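Local coordinates for protein CopN (Chlamydia pneumoniae, PDB 4NRH) that probably acts as a gatekeeper of type III secretion, forming a complex with the chaperone Scc3 that directs the secretion of translocator proteins, at residues N253-D258 / T263-L268; D39-D44 / E48-L53; V195-D200 / S278-S283. All blocks are in the same frame, centred on the assembly; numbering follows the deposited sequence.

Contact 1 (N253-D258 / T263-L268)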
loop_
_atom_site.group_PDB
_atom_site.type_symbol
_atom_site.label_atom_id
_atom_site.label_comp_id
_atom_site.label_asym_id
_atom_site.label_seq_id
_atom_site.Cartn_x
_atom_site.Cartn_y
_atom_site.Cartn_z
ATOM N N ASN A 253 10.268 22.506 -17.398
ATOM C CA ASN A 253 11.614 21.963 -17.255
ATOM C C ASN A 253 11.701 20.558 -17.839
ATOM O O ASN A 253 12.768 20.103 -18.250
ATOM C CB ASN A 253 12.036 21.939 -15.783
ATOM C CG ASN A 253 12.207 23.327 -15.202
ATOM O OD1 ASN A 253 12.349 24.306 -15.934
ATOM N ND2 ASN A 253 12.196 23.419 -13.876
ATOM N N LEU A 254 10.561 19.877 -17.866
ATOM C CA LEU A 254 10.489 18.491 -18.312
ATOM C C LEU A 254 10.435 18.351 -19.836
ATOM O O LEU A 254 11.153 17.535 -20.412
ATOM C CB LEU A 254 9.273 17.811 -17.678
ATOM C CG LEU A 254 9.083 16.315 -17.922
ATOM C CD1 LEU A 254 10.285 15.542 -17.400
ATOM C CD2 LEU A 254 7.801 15.826 -17.267
ATOM N N ILE A 255 9.582 19.140 -20.487
ATOM C CA ILE A 255 9.297 18.933 -21.906
ATOM C C ILE A 255 9.508 20.191 -22.760
ATOM O O ILE A 255 9.382 20.149 -23.984
ATOM C CB ILE A 255 7.846 18.430 -22.101
ATOM C CG1 ILE A 255 7.678 17.739 -23.460
ATOM C CG2 ILE A 255 6.854 19.574 -21.917
ATOM C CD1 ILE A 255 6.330 17.083 -23.659
ATOM N N GLY A 256 9.856 21.303 -22.125
ATOM C CA GLY A 256 10.066 22.540 -22.858
ATOM C C GLY A 256 8.868 23.472 -22.830
ATOM O O GLY A 256 7.964 23.309 -22.011
ATOM N N ASP A 257 8.865 24.455 -23.726
ATOM C CA ASP A 257 7.905 25.556 -23.655
ATOM C C ASP A 257 6.766 25.498 -24.675
ATOM O O ASP A 257 5.922 26.394 -24.705
ATOM C CB ASP A 257 8.642 26.889 -23.804
ATOM C CG ASP A 257 9.557 27.182 -22.633
ATOM O OD1 ASP A 257 9.182 26.852 -21.488
ATOM O OD2 ASP A 257 10.650 27.743 -22.857
ATOM N N ASP A 258 6.741 24.467 -25.514
ATOM C CA ASP A 258 5.654 24.324 -26.482
ATOM C C ASP A 258 4.331 24.114 -25.751
ATOM O O ASP A 258 4.223 23.243 -24.889
ATOM C CB ASP A 258 5.927 23.169 -27.447
ATOM C CG ASP A 258 4.817 22.987 -28.464
ATOM O OD1 ASP A 258 3.839 22.273 -28.161
ATOM O OD2 ASP A 258 4.923 23.564 -29.567
ATOM N N THR A 263 0.692 21.335 -22.133
ATOM C CA THR A 263 -0.692 20.925 -21.913
ATOM C C THR A 263 -0.830 19.405 -21.864
ATOM O O THR A 263 -1.525 18.863 -21.003
ATOM C CB THR A 263 -1.619 21.484 -23.013
ATOM O OG1 THR A 263 -1.610 22.916 -22.966
ATOM C CG2 THR A 263 -3.046 20.985 -22.826
ATOM N N GLY A 264 -0.159 18.724 -22.790
ATOM C CA GLY A 264 -0.209 17.275 -22.866
ATOM C C GLY A 264 0.287 16.597 -21.603
ATOM O O GLY A 264 -0.322 15.638 -21.122
ATOM N N VAL A 265 1.396 17.095 -21.066
ATOM C CA VAL A 265 1.969 16.547 -19.840
ATOM C C VAL A 265 1.063 16.831 -18.643
ATOM O O VAL A 265 0.855 15.966 -17.791
ATOM C CB VAL A 265 3.374 17.120 -19.572
ATOM C CG1 VAL A 265 3.891 16.660 -18.217
ATOM C CG2 VAL A 265 4.333 16.702 -20.674
ATOM N N LEU A 266 0.524 18.047 -18.590
ATOM C CA LEU A 266 -0.379 18.443 -17.513
ATOM C C LEU A 266 -1.625 17.564 -17.484
ATOM O O LEU A 266 -2.063 17.128 -16.419
ATOM C CB LEU A 266 -0.780 19.912 -17.661
ATOM C CG LEU A 266 0.271 20.959 -17.293
ATOM C CD1 LEU A 266 -0.164 22.339 -17.760
ATOM C CD2 LEU A 266 0.520 20.953 -15.795
ATOM N N ASN A 267 -2.195 17.312 -18.659
ATOM C CA ASN A 267 -3.344 16.422 -18.774
ATOM C C ASN A 267 -2.981 15.006 -18.344
ATOM O O ASN A 267 -3.796 14.291 -17.761
ATOM C CB ASN A 267 -3.879 16.414 -20.206
ATOM C CG ASN A 267 -4.660 17.668 -20.543
ATOM O OD1 ASN A 267 -5.291 18.272 -19.675
ATOM N ND2 ASN A 267 -4.621 18.066 -21.808
ATOM N N LEU A 268 -1.750 14.608 -18.647
ATOM C CA LEU A 268 -1.248 13.297 -18.262
ATOM C C LEU A 268 -1.125 13.195 -16.742
ATOM O O LEU A 268 -1.497 12.183 -16.148
ATOM C CB LEU A 268 0.100 13.025 -18.929
ATOM C CG LEU A 268 0.621 11.597 -18.798
ATOM C CD1 LEU A 268 -0.428 10.632 -19.314
ATOM C CD2 LEU A 268 1.927 11.433 -19.557
#

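Contact 2 (D39-D44 / E48-L53)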
loop_
_atom_site.group_PDB
_atom_site.type_symbol
_atom_site.label_atom_id
_atom_site.label_comp_id
_atom_site.label_asym_id
_atom_site.label_seq_id
_atom_site.Cartn_x
_atom_site.Cartn_y
_atom_site.Cartn_z
ATOM N N ASP A 39 25.251 -41.733 -1.016
ATOM C CA ASP A 39 26.099 -42.863 -1.382
ATOM C C ASP A 39 27.585 -42.516 -1.330
ATOM O O ASP A 39 28.433 -43.406 -1.266
ATOM C CB ASP A 39 25.733 -43.366 -2.780
ATOM C CG ASP A 39 24.330 -43.941 -2.845
ATOM O OD1 ASP A 39 23.767 -44.265 -1.778
ATOM O OD2 ASP A 39 23.789 -44.063 -3.964
ATOM N N ALA A 40 27.895 -41.224 -1.358
ATOM C CA ALA A 40 29.281 -40.769 -1.330
ATOM C C ALA A 40 29.812 -40.672 0.097
ATOM O O ALA A 40 31.018 -40.551 0.313
ATOM C CB ALA A 40 29.411 -39.427 -2.033
ATOM N N ILE A 41 28.906 -40.728 1.067
ATOM C CA ILE A 41 29.277 -40.593 2.470
ATOM C C ILE A 41 29.329 -41.955 3.156
ATOM O O ILE A 41 28.316 -42.644 3.269
ATOM C CB ILE A 41 28.295 -39.679 3.226
ATOM C CG1 ILE A 41 28.231 -38.304 2.560
ATOM C CG2 ILE A 41 28.701 -39.544 4.685
ATOM C CD1 ILE A 41 27.076 -37.455 3.030
ATOM N N GLY A 42 30.519 -42.337 3.609
ATOM C CA GLY A 42 30.717 -43.617 4.264
ATOM C C GLY A 42 30.297 -43.623 5.721
ATOM O O GLY A 42 30.109 -42.568 6.328
ATOM N N ASP A 43 30.142 -44.822 6.277
ATOM C CA ASP A 43 29.725 -44.999 7.665
ATOM C C ASP A 43 30.696 -44.353 8.650
ATOM O O ASP A 43 30.304 -43.942 9.742
ATOM C CB ASP A 43 29.582 -46.489 7.988
ATOM C CG ASP A 43 28.424 -47.135 7.256
ATOM O OD1 ASP A 43 27.606 -46.399 6.667
ATOM O OD2 ASP A 43 28.331 -48.380 7.270
ATOM N N ASP A 44 31.962 -44.271 8.256
ATOM C CA ASP A 44 33.014 -43.783 9.140
ATOM C C ASP A 44 33.376 -42.327 8.859
ATOM O O ASP A 44 34.430 -41.850 9.279
ATOM C CB ASP A 44 34.259 -44.664 9.012
ATOM C CG ASP A 44 34.792 -44.717 7.591
ATOM O OD1 ASP A 44 34.036 -44.379 6.654
ATOM O OD2 ASP A 44 35.968 -45.095 7.411
ATOM N N GLU A 48 33.431 -33.190 9.520
ATOM C CA GLU A 48 34.235 -32.441 8.560
ATOM C C GLU A 48 34.142 -33.053 7.165
ATOM O O GLU A 48 33.960 -32.341 6.178
ATOM C CB GLU A 48 35.700 -32.383 9.006
ATOM C CG GLU A 48 35.958 -31.510 10.226
ATOM C CD GLU A 48 35.564 -32.181 11.527
ATOM O OE1 GLU A 48 35.381 -33.417 11.531
ATOM O OE2 GLU A 48 35.438 -31.473 12.548
ATOM N N ASP A 49 34.278 -34.374 7.095
ATOM C CA ASP A 49 34.176 -35.102 5.833
ATOM C C ASP A 49 32.810 -34.891 5.190
ATOM O O ASP A 49 32.703 -34.693 3.979
ATOM C CB ASP A 49 34.421 -36.596 6.049
ATOM C CG ASP A 49 35.858 -36.907 6.411
ATOM O OD1 ASP A 49 36.744 -36.074 6.124
ATOM O OD2 ASP A 49 36.101 -37.990 6.983
ATOM N N ILE A 50 31.770 -34.946 6.016
ATOM C CA ILE A 50 30.402 -34.749 5.557
ATOM C C ILE A 50 30.211 -33.372 4.934
ATOM O O ILE A 50 29.724 -33.255 3.809
ATOM C CB ILE A 50 29.397 -34.919 6.713
ATOM C CG1 ILE A 50 29.390 -36.367 7.205
ATOM C CG2 ILE A 50 28.006 -34.487 6.278
ATOM C CD1 ILE A 50 28.773 -36.539 8.575
ATOM N N LEU A 51 30.609 -32.333 5.663
ATOM C CA LEU A 51 30.456 -30.962 5.188
ATOM C C LEU A 51 31.199 -30.725 3.879
ATOM O O LEU A 51 30.660 -30.111 2.963
ATOM C CB LEU A 51 30.944 -29.972 6.250
ATOM C CG LEU A 51 30.073 -29.849 7.502
ATOM C CD1 LEU A 51 30.734 -28.949 8.533
ATOM C CD2 LEU A 51 28.693 -29.327 7.135
ATOM N N ALA A 52 32.424 -31.237 3.788
ATOM C CA ALA A 52 33.236 -31.097 2.582
ATOM C C ALA A 52 32.528 -31.671 1.358
ATOM O O ALA A 52 32.515 -31.056 0.291
ATOM C CB ALA A 52 34.587 -31.769 2.774
ATOM N N LEU A 53 31.945 -32.854 1.521
ATOM C CA LEU A 53 31.210 -33.508 0.445
ATOM C C LEU A 53 29.950 -32.729 0.068
ATOM O O LEU A 53 29.538 -32.728 -1.092
ATOM C CB LEU A 53 30.843 -34.939 0.847
ATOM C CG LEU A 53 31.975 -35.965 0.778
ATOM C CD1 LEU A 53 31.543 -37.286 1.394
ATOM C CD2 LEU A 53 32.434 -36.165 -0.659
#

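Contact 3 (V195-D200 / S278-S283)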
loop_
_atom_site.group_PDB
_atom_site.type_symbol
_atom_site.label_atom_id
_atom_site.label_comp_id
_atom_site.label_asym_id
_atom_site.label_seq_id
_atom_site.Cartn_x
_atom_site.Cartn_y
_atom_site.Cartn_z
ATOM N N VAL A 195 4.384 3.374 -5.724
ATOM C CA VAL A 195 5.276 4.123 -6.602
ATOM C C VAL A 195 5.377 3.474 -7.985
ATOM O O VAL A 195 5.378 4.164 -9.006
ATOM C CB VAL A 195 6.687 4.247 -5.980
ATOM C CG1 VAL A 195 7.694 4.743 -7.005
ATOM C CG2 VAL A 195 6.650 5.175 -4.775
ATOM N N LEU A 196 5.435 2.146 -8.008
ATOM C CA LEU A 196 5.542 1.395 -9.257
ATOM C C LEU A 196 4.359 1.618 -10.198
ATOM O O LEU A 196 4.512 1.554 -11.417
ATOM C CB LEU A 196 5.688 -0.101 -8.967
ATOM C CG LEU A 196 7.049 -0.567 -8.445
ATOM C CD1 LEU A 196 7.010 -2.045 -8.098
ATOM C CD2 LEU A 196 8.134 -0.281 -9.469
ATOM N N THR A 197 3.181 1.864 -9.633
ATOM C CA THR A 197 1.986 2.106 -10.438
ATOM C C THR A 197 2.155 3.331 -11.331
ATOM O O THR A 197 1.646 3.366 -12.452
ATOM C CB THR A 197 0.735 2.295 -9.561
ATOM O OG1 THR A 197 0.878 3.481 -8.768
ATOM C CG2 THR A 197 0.536 1.096 -8.644
ATOM N N SER A 198 2.869 4.335 -10.830
ATOM C CA SER A 198 3.140 5.541 -11.603
ATOM C C SER A 198 4.046 5.238 -12.790
ATOM O O SER A 198 3.745 5.617 -13.920
ATOM C CB SER A 198 3.780 6.615 -10.724
ATOM O OG SER A 198 2.937 6.955 -9.641
ATOM N N TYR A 199 5.157 4.558 -12.523
ATOM C CA TYR A 199 6.083 4.156 -13.576
ATOM C C TYR A 199 5.373 3.305 -14.620
ATOM O O TYR A 199 5.594 3.467 -15.817
ATOM C CB TYR A 199 7.276 3.397 -12.992
ATOM C CG TYR A 199 8.271 4.281 -12.273
ATOM C CD1 TYR A 199 8.108 4.599 -10.930
ATOM C CD2 TYR A 199 9.374 4.800 -12.938
ATOM C CE1 TYR A 199 9.018 5.407 -10.271
ATOM C CE2 TYR A 199 10.288 5.607 -12.289
ATOM C CZ TYR A 199 10.106 5.907 -10.957
ATOM O OH TYR A 199 11.017 6.712 -10.311
ATOM N N ASP A 200 4.516 2.401 -14.156
ATOM C CA ASP A 200 3.730 1.558 -15.049
ATOM C C ASP A 200 2.791 2.403 -15.900
ATOM O O ASP A 200 2.641 2.168 -17.101
ATOM C CB ASP A 200 2.933 0.523 -14.251
ATOM C CG ASP A 200 2.021 -0.316 -15.128
ATOM O OD1 ASP A 200 0.886 0.128 -15.408
ATOM O OD2 ASP A 200 2.437 -1.420 -15.539
ATOM N N SER A 278 -3.840 5.038 -4.695
ATOM C CA SER A 278 -4.301 5.983 -3.685
ATOM C C SER A 278 -3.274 6.136 -2.567
ATOM O O SER A 278 -3.229 7.159 -1.883
ATOM C CB SER A 278 -5.642 5.533 -3.105
ATOM O OG SER A 278 -5.491 4.388 -2.283
ATOM N N ARG A 279 -2.453 5.106 -2.388
ATOM C CA ARG A 279 -1.430 5.087 -1.348
ATOM C C ARG A 279 -0.344 6.137 -1.592
ATOM O O ARG A 279 0.377 6.522 -0.672
ATOM C CB ARG A 279 -0.809 3.692 -1.256
ATOM C CG ARG A 279 -0.005 3.441 0.005
ATOM C CD ARG A 279 0.518 2.016 0.037
ATOM N NE ARG A 279 1.370 1.772 1.197
ATOM C CZ ARG A 279 0.918 1.386 2.384
ATOM N NH1 ARG A 279 -0.382 1.200 2.573
ATOM N NH2 ARG A 279 1.765 1.186 3.384
ATOM N N LEU A 280 -0.234 6.596 -2.836
ATOM C CA LEU A 280 0.725 7.636 -3.205
ATOM C C LEU A 280 0.500 8.945 -2.453
ATOM O O LEU A 280 1.425 9.740 -2.288
ATOM C CB LEU A 280 0.658 7.907 -4.708
ATOM C CG LEU A 280 1.260 6.861 -5.641
ATOM C CD1 LEU A 280 1.127 7.332 -7.074
ATOM C CD2 LEU A 280 2.714 6.611 -5.287
ATOM N N PHE A 281 -0.730 9.164 -2.000
ATOM C CA PHE A 281 -1.091 10.423 -1.360
ATOM C C PHE A 281 -1.304 10.244 0.141
ATOM O O PHE A 281 -2.121 9.431 0.572
ATOM C CB PHE A 281 -2.348 11.005 -2.013
ATOM C CG PHE A 281 -2.237 11.155 -3.507
ATOM C CD1 PHE A 281 -2.569 10.107 -4.349
ATOM C CD2 PHE A 281 -1.787 12.341 -4.066
ATOM C CE1 PHE A 281 -2.463 10.239 -5.722
ATOM C CE2 PHE A 281 -1.679 12.479 -5.437
ATOM C CZ PHE A 281 -2.016 11.426 -6.265
ATOM N N SER A 282 -0.558 11.011 0.930
ATOM C CA SER A 282 -0.616 10.915 2.385
ATOM C C SER A 282 -1.839 11.615 2.971
ATOM O O SER A 282 -2.160 11.432 4.145
ATOM C CB SER A 282 0.657 11.500 3.002
ATOM O OG SER A 282 0.862 12.833 2.567
ATOM N N SER A 283 -2.515 12.418 2.158
ATOM C CA SER A 283 -3.744 13.071 2.594
ATOM C C SER A 283 -4.688 13.354 1.432
ATOM O O SER A 283 -4.251 13.668 0.326
ATOM C CB SER A 283 -3.421 14.373 3.330
ATOM O OG SER A 283 -3.229 15.438 2.419
#

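Contact 1 (N253-D258 / T263-L268)
Ile255 CD1 presses on Val265 CG2 at 3.6 Å, and this methyl pair is the tight spot between the end of helix 244-255 and the early turns of helix 259-272. The two side chains lie alongside and point opposite ways, so the same Val265 methyl also lies 4.0 Å from Ile255 CG2 and touches both branches of the isoleucine. The other valine branch works separately: CG1 lies opposite the backbone N (chi1 174°) and meets Leu254 CD2 at 4.1 Å, a lighter touch in which the two side chains meet at a slant. Val265 is thus the single residue of 263-268 that reaches across, one methyl for each of two successive residues. All three are buried. Leu224 lies against both Leu254 and Ile255, Val229 of helix 226-237 against Leu254, and Leu209 of the long helix 179-215 against Val265.

The side toward the turn is looser and more polar. Gly256 takes a positive phi of 98° just past the helix, and the chain swings out through the exposed Asp257 to Asp258. There the polar groups serve the turn and the new helix: Asp258, the N-cap of helix 259-272, is hydrogen-bonded through OD1 to Ser261 N, while Thr263 OG1 bonds to Val259 O. At this junction between consecutive helices of the third helical domain, the contact across the two segments is purely apolar, so it probably relies on dispersion and exclusion of water, while the hydrogen bonds named here lie within the turn and helix 259-272.

Contact 2 (D39-D44 / E48-L53)
Ala52 N donates to Glu48 O over 3.0 Å, part of the helical bonding of the turn from which Ile50 and Leu53 reach back to Ala40 and Ile41. Leu53 makes the closer approach: its CD1 lies 3.5 Å from Ala40 O and 3.7 Å from Ile41 CG1, so one methyl settles against both the carbonyl oxygen and the flank of the isoleucine. Leu53 and Ile41 are laid side by side, head to tail. In Ile41 a chi1 of -57° sets CG1 beside the backbone N and leaves CG2 opposite it, where CG2 meets Ile50 CG1 at 4.1 Å with the two side chains nearly perpendicular. Ile41 is therefore straddled by residues one helical turn apart, and no hydrogen bond links the segments. Ile50 also packs on Ala85, Leu86 and Ala89 of helix 80-97, which helps to bury it.

The solvent side is acidic. Asp44 OD1 and Asp49 OD2 stay 6.7 Å apart without touching, and any mutual repulsion is probably softened by solvent, both residues being exposed. Nearer the turn, Asp49 N is hydrogen-bonded to Ser46 OG. The chain leaves the weakly bonded helical turn around Ala40 and passes through a short acidic connection: a helix-loop-helix element in which the loop residue Ile41 packs on helix 47-57, itself resting on helix 80-97, within the all-helical HrpJ-like domain.

Contact 3 (V195-D200 / S278-S283)
Leu280 reaches Val195, Thr197 and Ser198 on the long helix 179-215, while its neighbours in 278-283 largely look elsewhere. Ser278 comes first, in a short 3-10 turn, and faces the partner protein: its OG is hydrogen-bonded to Pro26 O of the chaperone chain. Arg279 follows with a fully extended aliphatic chain that carries the guanidinium group out along helix 179-215. There NE bonds to Asn191 OD1, NH2 forms a salt bridge with Asp29 of the chaperone chain, and NH1 bonds to Phe27 O of that chain, so three polar contacts hold the guanidinium group.

Leu280 then points into the contact. With CG opposite its own carbonyl carbon (chi1 -74°), the isobutyl fork opens over the helix. CD1 comes to 3.2 Å from Ser198 OG, a tight carbon-oxygen approach, and also lies 4.2 Å from Thr197 OG1. CD2 rests on the backbone, 3.7 Å from Val195 N, and meets Val195 CG2 at 4.2 Å. The hydroxyls next to the leucine are already engaged: Ser198 OG is hydrogen-bonded to His234 NE2, and Thr197 OG1 to Ala194 O and Ser277 N.

Phe281 N donates to Ser278 O at 3.2 Å, and the same oxygen lies at the edge of the Phe281 ring, which packs on Ile237 and on Tyr49 of the chaperone chain. Finally Ser283 caps helix 284-301, OG bonding to Lys286 N.

One leucine thus fits over hydroxyls whose hydrogen bonds are made to others. Leu280 makes the apolar contact, polar bonds from Thr197 to Ser277 N and from Arg279 to Asn191 join the same loop to the helix, and Arg279 adds a salt bridge to the chaperone.

Overall arrangement
Contact 1 is the buried one of the three; contacts 2 and 3 are each only partly buried. Contacts 1 and 2 both join consecutive helices across a short turn with aliphatic side chains, yet they stand on opposite sides of the chain's centre, their own centres about 68 Å apart, one in the third helical domain and the other in the HrpJ-like domain. Contact 3 is built differently: it brings together residues far apart in sequence, sets a leucine over hydroxyls, and lies beside the chaperone, which touches neither of the others. It lies near contact 1, centres about 20 Å apart: Val265 packs on helix 179-215, which carries 195-200, and loop 278-283 comes after helix 259-272.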